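Local coordinates for extracellular solute-binding protein, family 3 (Methylophaga aminisulfidivorans MP, PDB 5SV6) that is of unknown function but has a periplasmic binding protein-like architecture and, as MxaJ, is probably associated with the methanol dehydrogenase system, at residues A51-M56 / W86-A91; L94-L99 / D114-T119. One frame throughout, in Å; residues are numbered along the deposited sequence.

Contact 1: residues A51-M56 / W86-A91; sequences AASDEM and WSDKAA
A51 and A52 run parallel to W86 and S87 as paired strand ends, tied by S87 N to A51 O at 2.9 Å and, one step on, by S53 N to S87 O, a nearly straight bond (166° at the hydrogen) lying in the carbonyl plane. The same S87 O takes a second donor, S53 OG, at 3.1 Å. With chi1 at 67°, this hydroxyl folds back over its own main chain and comes in above the carbonyl plane, so backbone and side chain of S53 together grip one oxygen where the strands end.

On one side of the sheet the W86 indole turns its CE3-CZ3 edge to the neighbouring strand: CZ3 lies 3.8 Å from A51 CB, and A52 O approaches near the ring plane. On the other side A52 CB packs against A91 CB. E55 closes the far end. Its CG stands anti to the backbone N (chi1 -177°) and the chain bends at chi2, bringing OE1 within 2.9 Å of A91 N; the N-H meets the carboxylate from above its plane, while CD rests 3.6 Å from A91 CB. Shortened to an alanine, E55 would lose its carboxylate, and the A91 N-H would probably be left without this acceptor, the 89-91 loop less firmly held. A water bridges D54 N, weakly, and K89 O.

Strands 47-52 and 82-87 are the parallel pair of a beta-alpha-beta crossover through helix 66-77, with 106-111 flanking 47-52; S59 of strand 59-60 touches both A51 and W86, and K89 forms a salt bridge with E97 of helix 94-99.

Contact 2: residues L94-L99 / D114-T119; sequences LVTEKL and DPRVAT
The guanidinium of R116 lies flat against V95, whose CG1 sits over the centre of one face, 3.7 Å from R116 CZ, although the same group is engaged in its own plane by D114. NE and NH2 hold the carboxylate side-on, one nitrogen to each oxygen: R116 NH2 meets D114 OD2 at 2.7 Å and R116 NE meets D114 OD1 at 3.0 Å, both along syn lone pairs. The anti lone pair of OD1 accepts R116 N as well, an Asx turn within the type I beta turn from D114 to V117. Three bonds thus fix the carboxylate, and the bend of the arginine at chi3 (-56°) carries the guanidinium back beside it.

Around this plate the helix supplies methyl groups. T96 CG2 comes obliquely to R116 NH1 at 3.5 Å, and a water accepts from both T96 N and R116 NH1. Deeper in, V117 CG1 fits against two helix residues, 3.7 Å from L99 CD2 and 3.9 Å from V95 CG1. The V95 methyl is placed for both neighbours by standing anti to its backbone N (chi1 165°). V110 of strand 106-111 also touches V95, and A256 of strand 247-257 touches V117. The helix itself widens into a pi-type turn at 95-99, where L94 O accepts from both K98 N and L99 N.

Pairing with D114 probably offsets much of the arginine's charge and keeps its flat group from turning, which lets an apolar valine cover one face while the polar rim is served by carboxylate and water.

Contact 1 closes before contact 2 opens along the chain, and helix 94-99 is the next element after strand 82-87, across the 88-93 loop, so the loop bound in 51-56 / 86-91 leads into the helix packed in 94-99 / 114-119. Their centres are 15 Å apart, and both reach the same mixed sheet. They also touch, through the K89-E97 salt bridge and through L94 CD2, which packs 3.8 Å from S87 CB. Contact 1 thus joins neighbouring parallel strands at their ends, whereas contact 2 sets the helix against the turn before strand 118-133. Together they join strands 47-52 and 82-87, helix 94-99 and the start of strand 118-133 about one sheet of the solute-binding protein fold.

Contact 1: residues A51-M56 / W86-A91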
ATOM      1  N   ALA A  51      -0.921 -12.794  -8.225  1.00 11.80           N
ATOM      2  CA  ALA A  51       0.143 -11.915  -7.717  1.00 10.76           C
ATOM      3  C   ALA A  51       0.911 -11.204  -8.808  1.00 10.81           C
ATOM      4  O   ALA A  51       1.050 -11.710  -9.927  1.00 11.58           O
ATOM      5  CB  ALA A  51       1.119 -12.684  -6.797  1.00 10.11           C
ATOM      6  N   ALA A  52       1.424 -10.026  -8.466  1.00  9.21           N
ATOM      7  CA  ALA A  52       2.145  -9.199  -9.419  1.00 12.15           C
ATOM      8  C   ALA A  52       3.593  -9.658  -9.515  1.00 11.25           C
ATOM      9  O   ALA A  52       4.249  -9.907  -8.508  1.00  8.60           O
ATOM     10  CB  ALA A  52       2.075  -7.729  -9.004  1.00 13.51           C
ATOM     11  N   SER A  53       4.104  -9.764 -10.733  1.00 13.39           N
ATOM     12  CA  SER A  53       5.470 -10.242 -10.894  1.00 13.36           C
ATOM     13  C   SER A  53       6.524  -9.151 -10.629  1.00 14.87           C
ATOM     14  O   SER A  53       7.710  -9.443 -10.560  1.00 15.35           O
ATOM     15  CB  SER A  53       5.651 -10.881 -12.271  1.00 17.28           C
ATOM     16  OG  SER A  53       5.540  -9.904 -13.287  1.00 22.27           O
ATOM     17  N   ASP A  54       6.097  -7.905 -10.462  1.00 13.12           N
ATOM     18  CA  ASP A  54       7.049  -6.809 -10.259  1.00 18.25           C
ATOM     19  C   ASP A  54       6.405  -5.662  -9.498  1.00 17.74           C
ATOM     20  O   ASP A  54       6.174  -4.589 -10.060  1.00 18.48           O
ATOM     21  CB  ASP A  54       7.586  -6.291 -11.603  1.00 19.46           C
ATOM     22  CG  ASP A  54       8.806  -5.379 -11.438  1.00 27.95           C
ATOM     23  OD1 ASP A  54       9.549  -5.543 -10.446  1.00 28.32           O
ATOM     24  OD2 ASP A  54       9.025  -4.500 -12.301  1.00 30.17           O
ATOM     25  N   GLU A  55       6.080  -5.887  -8.229  1.00 13.99           N
ATOM     26  CA  GLU A  55       5.492  -4.809  -7.433  1.00 15.13           C
ATOM     27  C   GLU A  55       5.971  -4.860  -5.982  1.00 13.91           C
ATOM     28  O   GLU A  55       5.189  -5.066  -5.061  1.00 11.29           O
ATOM     29  CB  GLU A  55       3.959  -4.805  -7.517  1.00 15.73           C
ATOM     30  CG  GLU A  55       3.319  -3.646  -6.749  1.00 18.94           C
ATOM     31  CD  GLU A  55       2.274  -2.882  -7.526  1.00 25.10           C
ATOM     32  OE1 GLU A  55       2.208  -3.022  -8.769  1.00 25.05           O
ATOM     33  OE2 GLU A  55       1.519  -2.126  -6.873  1.00 27.03           O
HETATM   34  N   MSE A  56       7.274  -4.694  -5.797  1.00 12.02           N
HETATM   35  CA  MSE A  56       7.846  -4.638  -4.467  1.00 12.00           C
HETATM   36  C   MSE A  56       7.321  -3.378  -3.786  1.00 11.47           C
HETATM   37  O   MSE A  56       7.027  -2.386  -4.461  1.00 12.55           O
HETATM   38  CB  MSE A  56       9.380  -4.645  -4.549  1.00 11.55           C
HETATM   39  CG  MSE A  56       9.943  -5.965  -5.027  1.00 13.54           C
HETATM   40 SE   MSE A  56       9.440  -7.431  -3.838  1.00 23.81          SE
HETATM   41  CE  MSE A  56      10.840  -7.287  -2.482  1.00 15.28           C
ATOM     42  N   TRP A  86       0.931 -15.315 -11.994  1.00 14.04           N
ATOM     43  CA  TRP A  86       1.645 -14.044 -12.092  1.00 14.67           C
ATOM     44  C   TRP A  86       1.044 -13.123 -13.135  1.00 17.10           C
ATOM     45  O   TRP A  86       0.681 -13.562 -14.229  1.00 18.83           O
ATOM     46  CB  TRP A  86       3.143 -14.286 -12.386  1.00 15.07           C
ATOM     47  CG  TRP A  86       3.820 -15.142 -11.344  1.00 12.48           C
ATOM     48  CD1 TRP A  86       4.168 -16.461 -11.453  1.00 15.48           C
ATOM     49  CD2 TRP A  86       4.224 -14.729 -10.032  1.00 14.11           C
ATOM     50  NE1 TRP A  86       4.763 -16.893 -10.289  1.00 17.75           N
ATOM     51  CE2 TRP A  86       4.809 -15.847  -9.401  1.00 13.92           C
ATOM     52  CE3 TRP A  86       4.148 -13.520  -9.331  1.00 11.97           C
ATOM     53  CZ2 TRP A  86       5.306 -15.795  -8.097  1.00 15.22           C
ATOM     54  CZ3 TRP A  86       4.639 -13.466  -8.040  1.00 11.77           C
ATOM     55  CH2 TRP A  86       5.214 -14.598  -7.432  1.00 12.83           C
ATOM     56  N   SER A  87       0.931 -11.846 -12.780  1.00 15.45           N
ATOM     57  CA  SER A  87       0.495 -10.814 -13.704  1.00 18.66           C
ATOM     58  C   SER A  87       1.636  -9.857 -14.008  1.00 20.97           C
ATOM     59  O   SER A  87       2.432  -9.519 -13.129  1.00 16.72           O
ATOM     60  CB  SER A  87      -0.686 -10.029 -13.134  1.00 20.41           C
ATOM     61  OG  SER A  87      -0.871  -8.814 -13.851  1.00 20.08           O
ATOM     62  N   ASP A  88       1.704  -9.410 -15.258  1.00 24.95           N
ATOM     63  CA  ASP A  88       2.736  -8.479 -15.677  1.00 20.30           C
ATOM     64  C   ASP A  88       2.274  -7.052 -15.477  1.00 21.28           C
ATOM     65  O   ASP A  88       3.034  -6.110 -15.681  1.00 23.40           O
ATOM     66  CB  ASP A  88       3.086  -8.716 -17.142  1.00 24.79           C
ATOM     67  CG  ASP A  88       3.519 -10.130 -17.400  1.00 24.44           C
ATOM     68  OD1 ASP A  88       4.596 -10.509 -16.896  1.00 27.91           O
ATOM     69  OD2 ASP A  88       2.781 -10.866 -18.091  1.00 26.16           O
ATOM     70  N   LYS A  89       1.013  -6.899 -15.099  1.00 19.37           N
ATOM     71  CA  LYS A  89       0.455  -5.588 -14.821  1.00 20.26           C
ATOM     72  C   LYS A  89       0.658  -5.229 -13.346  1.00 18.35           C
ATOM     73  O   LYS A  89       1.023  -6.081 -12.532  1.00 20.55           O
ATOM     74  CB  LYS A  89      -1.035  -5.549 -15.173  1.00 21.22           C
ATOM     75  CG  LYS A  89      -1.372  -5.917 -16.622  1.00 26.16           C
ATOM     76  CD  LYS A  89      -1.238  -4.725 -17.556  1.00 27.38           C
ATOM     77  CE  LYS A  89      -2.358  -3.715 -17.362  1.00 28.08           C
ATOM     78  NZ  LYS A  89      -3.571  -4.011 -18.193  1.00 35.20           N
ATOM     79  N   ALA A  90       0.417  -3.966 -13.019  1.00 20.31           N
ATOM     80  CA  ALA A  90       0.510  -3.486 -11.650  1.00 20.52           C
ATOM     81  C   ALA A  90      -0.503  -4.237 -10.793  1.00 19.17           C
ATOM     82  O   ALA A  90      -1.521  -4.689 -11.306  1.00 20.37           O
ATOM     83  CB  ALA A  90       0.230  -1.997 -11.611  1.00 19.29           C
ATOM     84  N   ALA A  91      -0.230  -4.360  -9.495  1.00 19.60           N
ATOM     85  CA  ALA A  91      -1.105  -5.117  -8.592  1.00 16.36           C
ATOM     86  C   ALA A  91      -2.529  -4.562  -8.528  1.00 17.87           C
ATOM     87  O   ALA A  91      -3.481  -5.297  -8.251  1.00 17.96           O
ATOM     88  CB  ALA A  91      -0.493  -5.200  -7.182  1.00 15.57           C
TER
HETATM   89  O   HOH W   1       3.971  -6.756 -11.913  1.00 14.27           O

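Contact 2: residues L94-L99 / D114-T119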
ATOM      1  N   LEU A  94      -5.016  -6.730 -10.357  1.00 11.32           N
ATOM      2  CA  LEU A  94      -5.158  -8.149 -10.038  1.00 11.75           C
ATOM      3  C   LEU A  94      -6.617  -8.585  -9.903  1.00 11.60           C
ATOM      4  O   LEU A  94      -6.987  -9.685 -10.301  1.00 12.39           O
ATOM      5  CB  LEU A  94      -4.411  -8.470  -8.749  1.00 13.57           C
ATOM      6  CG  LEU A  94      -2.888  -8.477  -8.859  1.00 13.08           C
ATOM      7  CD1 LEU A  94      -2.278  -8.734  -7.487  1.00 11.45           C
ATOM      8  CD2 LEU A  94      -2.472  -9.553  -9.838  1.00 12.79           C
ATOM      9  N   VAL A  95      -7.428  -7.719  -9.319  1.00 11.09           N
ATOM     10  CA  VAL A  95      -8.822  -8.041  -9.074  1.00 10.90           C
ATOM     11  C   VAL A  95      -9.592  -8.141 -10.390  1.00 12.24           C
ATOM     12  O   VAL A  95     -10.267  -9.128 -10.651  1.00 11.47           O
ATOM     13  CB  VAL A  95      -9.478  -6.999  -8.152  1.00  9.82           C
ATOM     14  CG1 VAL A  95     -11.007  -7.123  -8.196  1.00  9.74           C
ATOM     15  CG2 VAL A  95      -8.951  -7.146  -6.720  1.00 10.82           C
ATOM     16  N   THR A  96      -9.469  -7.121 -11.231  1.00 11.29           N
ATOM     17  CA  THR A  96     -10.295  -7.038 -12.431  1.00 12.38           C
ATOM     18  C   THR A  96      -9.819  -7.898 -13.591  1.00 14.53           C
ATOM     19  O   THR A  96     -10.635  -8.379 -14.379  1.00 15.13           O
ATOM     20  CB  THR A  96     -10.413  -5.586 -12.919  1.00 16.51           C
ATOM     21  OG1 THR A  96      -9.100  -5.039 -13.095  1.00 17.36           O
ATOM     22  CG2 THR A  96     -11.152  -4.754 -11.900  1.00 16.52           C
ATOM     23  N   GLU A  97      -8.511  -8.099 -13.710  1.00 13.57           N
ATOM     24  CA  GLU A  97      -7.986  -8.832 -14.860  1.00 16.77           C
ATOM     25  C   GLU A  97      -7.667 -10.298 -14.572  1.00 16.40           C
ATOM     26  O   GLU A  97      -7.509 -11.097 -15.486  1.00 16.95           O
ATOM     27  CB  GLU A  97      -6.779  -8.100 -15.453  1.00 20.37           C
ATOM     28  CG  GLU A  97      -7.077  -6.630 -15.756  1.00 23.42           C
ATOM     29  CD  GLU A  97      -6.260  -6.082 -16.908  1.00 29.09           C
ATOM     30  OE1 GLU A  97      -6.344  -6.648 -18.018  1.00 37.72           O
ATOM     31  OE2 GLU A  97      -5.538  -5.082 -16.708  1.00 30.80           O
ATOM     32  N   LYS A  98      -7.575 -10.660 -13.298  1.00 14.45           N
ATOM     33  CA  LYS A  98      -7.238 -12.031 -12.957  1.00 13.47           C
ATOM     34  C   LYS A  98      -8.332 -12.716 -12.135  1.00 13.59           C
ATOM     35  O   LYS A  98      -8.961 -13.680 -12.600  1.00 12.73           O
ATOM     36  CB  LYS A  98      -5.888 -12.079 -12.228  1.00 14.65           C
ATOM     37  CG  LYS A  98      -4.676 -11.917 -13.146  1.00 18.39           C
ATOM     38  CD  LYS A  98      -4.594 -13.091 -14.121  1.00 21.11           C
ATOM     39  CE  LYS A  98      -3.250 -13.173 -14.835  1.00 24.62           C
ATOM     40  NZ  LYS A  98      -3.110 -12.103 -15.854  1.00 25.17           N
ATOM     41  N   LEU A  99      -8.546 -12.223 -10.917  1.00 10.61           N
ATOM     42  CA  LEU A  99      -9.517 -12.835  -9.998  1.00 10.88           C
ATOM     43  C   LEU A  99     -10.919 -12.897 -10.598  1.00 10.95           C
ATOM     44  O   LEU A  99     -11.533 -13.960 -10.658  1.00 10.53           O
ATOM     45  CB  LEU A  99      -9.569 -12.054  -8.686  1.00  9.79           C
ATOM     46  CG  LEU A  99     -10.521 -12.555  -7.606  1.00  9.15           C
ATOM     47  CD1 LEU A  99     -10.051 -13.890  -7.053  1.00 10.68           C
ATOM     48  CD2 LEU A  99     -10.640 -11.530  -6.511  1.00  7.60           C
ATOM     49  N   ASP A 114     -14.244  -3.829  -0.046  1.00 11.72           N
ATOM     50  CA  ASP A 114     -14.164  -3.593  -1.491  1.00 12.74           C
ATOM     51  C   ASP A 114     -15.410  -4.219  -2.127  1.00 13.36           C
ATOM     52  O   ASP A 114     -15.658  -5.409  -1.956  1.00 12.53           O
ATOM     53  CB  ASP A 114     -12.885  -4.264  -2.034  1.00 12.23           C
ATOM     54  CG  ASP A 114     -12.636  -4.007  -3.522  1.00 16.06           C
ATOM     55  OD1 ASP A 114     -13.586  -4.049  -4.330  1.00 13.82           O
ATOM     56  OD2 ASP A 114     -11.455  -3.795  -3.889  1.00 18.34           O
ATOM     57  N   PRO A 115     -16.209  -3.409  -2.841  1.00 15.24           N
ATOM     58  CA  PRO A 115     -17.515  -3.833  -3.366  1.00 14.86           C
ATOM     59  C   PRO A 115     -17.438  -4.898  -4.452  1.00 11.38           C
ATOM     60  O   PRO A 115     -18.438  -5.562  -4.730  1.00 12.67           O
ATOM     61  CB  PRO A 115     -18.095  -2.536  -3.954  1.00 16.72           C
ATOM     62  CG  PRO A 115     -17.339  -1.435  -3.254  1.00 18.36           C
ATOM     63  CD  PRO A 115     -15.957  -1.977  -3.086  1.00 15.76           C
ATOM     64  N   ARG A 116     -16.267  -5.059  -5.046  1.00 11.41           N
ATOM     65  CA  ARG A 116     -16.101  -5.890  -6.226  1.00 12.50           C
ATOM     66  C   ARG A 116     -15.969  -7.374  -5.907  1.00 12.10           C
ATOM     67  O   ARG A 116     -16.072  -8.219  -6.798  1.00 10.53           O
ATOM     68  CB  ARG A 116     -14.872  -5.433  -7.011  1.00 11.77           C
ATOM     69  CG  ARG A 116     -14.972  -3.986  -7.530  1.00 13.94           C
ATOM     70  CD  ARG A 116     -13.633  -3.500  -8.085  1.00 15.74           C
ATOM     71  NE  ARG A 116     -12.567  -3.611  -7.093  1.00 14.32           N
ATOM     72  CZ  ARG A 116     -11.271  -3.573  -7.378  1.00 15.69           C
ATOM     73  NH1 ARG A 116     -10.873  -3.433  -8.631  1.00 17.13           N
ATOM     74  NH2 ARG A 116     -10.371  -3.688  -6.413  1.00 15.00           N
ATOM     75  N   VAL A 117     -15.727  -7.676  -4.638  1.00 10.77           N
ATOM     76  CA  VAL A 117     -15.292  -9.007  -4.228  1.00 11.23           C
ATOM     77  C   VAL A 117     -15.847  -9.325  -2.850  1.00 10.84           C
ATOM     78  O   VAL A 117     -16.444  -8.458  -2.206  1.00 11.74           O
ATOM     79  CB  VAL A 117     -13.740  -9.070  -4.167  1.00  8.76           C
ATOM     80  CG1 VAL A 117     -13.132  -9.009  -5.562  1.00 10.57           C
ATOM     81  CG2 VAL A 117     -13.186  -7.939  -3.299  1.00 10.62           C
ATOM     82  N   ALA A 118     -15.680 -10.565  -2.393  1.00  8.61           N
ATOM     83  CA  ALA A 118     -15.877 -10.841  -0.972  1.00  9.95           C
ATOM     84  C   ALA A 118     -14.543 -10.638  -0.256  1.00  9.43           C
ATOM     85  O   ALA A 118     -13.486 -11.008  -0.785  1.00  8.25           O
ATOM     86  CB  ALA A 118     -16.409 -12.263  -0.751  1.00 10.90           C
ATOM     87  N   THR A 119     -14.578 -10.046   0.934  1.00  8.62           N
ATOM     88  CA  THR A 119     -13.348  -9.778   1.666  1.00  8.83           C
ATOM     89  C   THR A 119     -13.333 -10.533   2.995  1.00  8.49           C
ATOM     90  O   THR A 119     -14.358 -10.675   3.659  1.00  7.47           O
ATOM     91  CB  THR A 119     -13.128  -8.269   1.932  1.00  9.95           C
ATOM     92  OG1 THR A 119     -14.340  -7.695   2.428  1.00  9.92           O
ATOM     93  CG2 THR A 119     -12.723  -7.548   0.654  1.00  8.68           C
TER
HETATM   94  O   HOH W   2      -8.226  -4.581 -10.205  1.00 17.37           O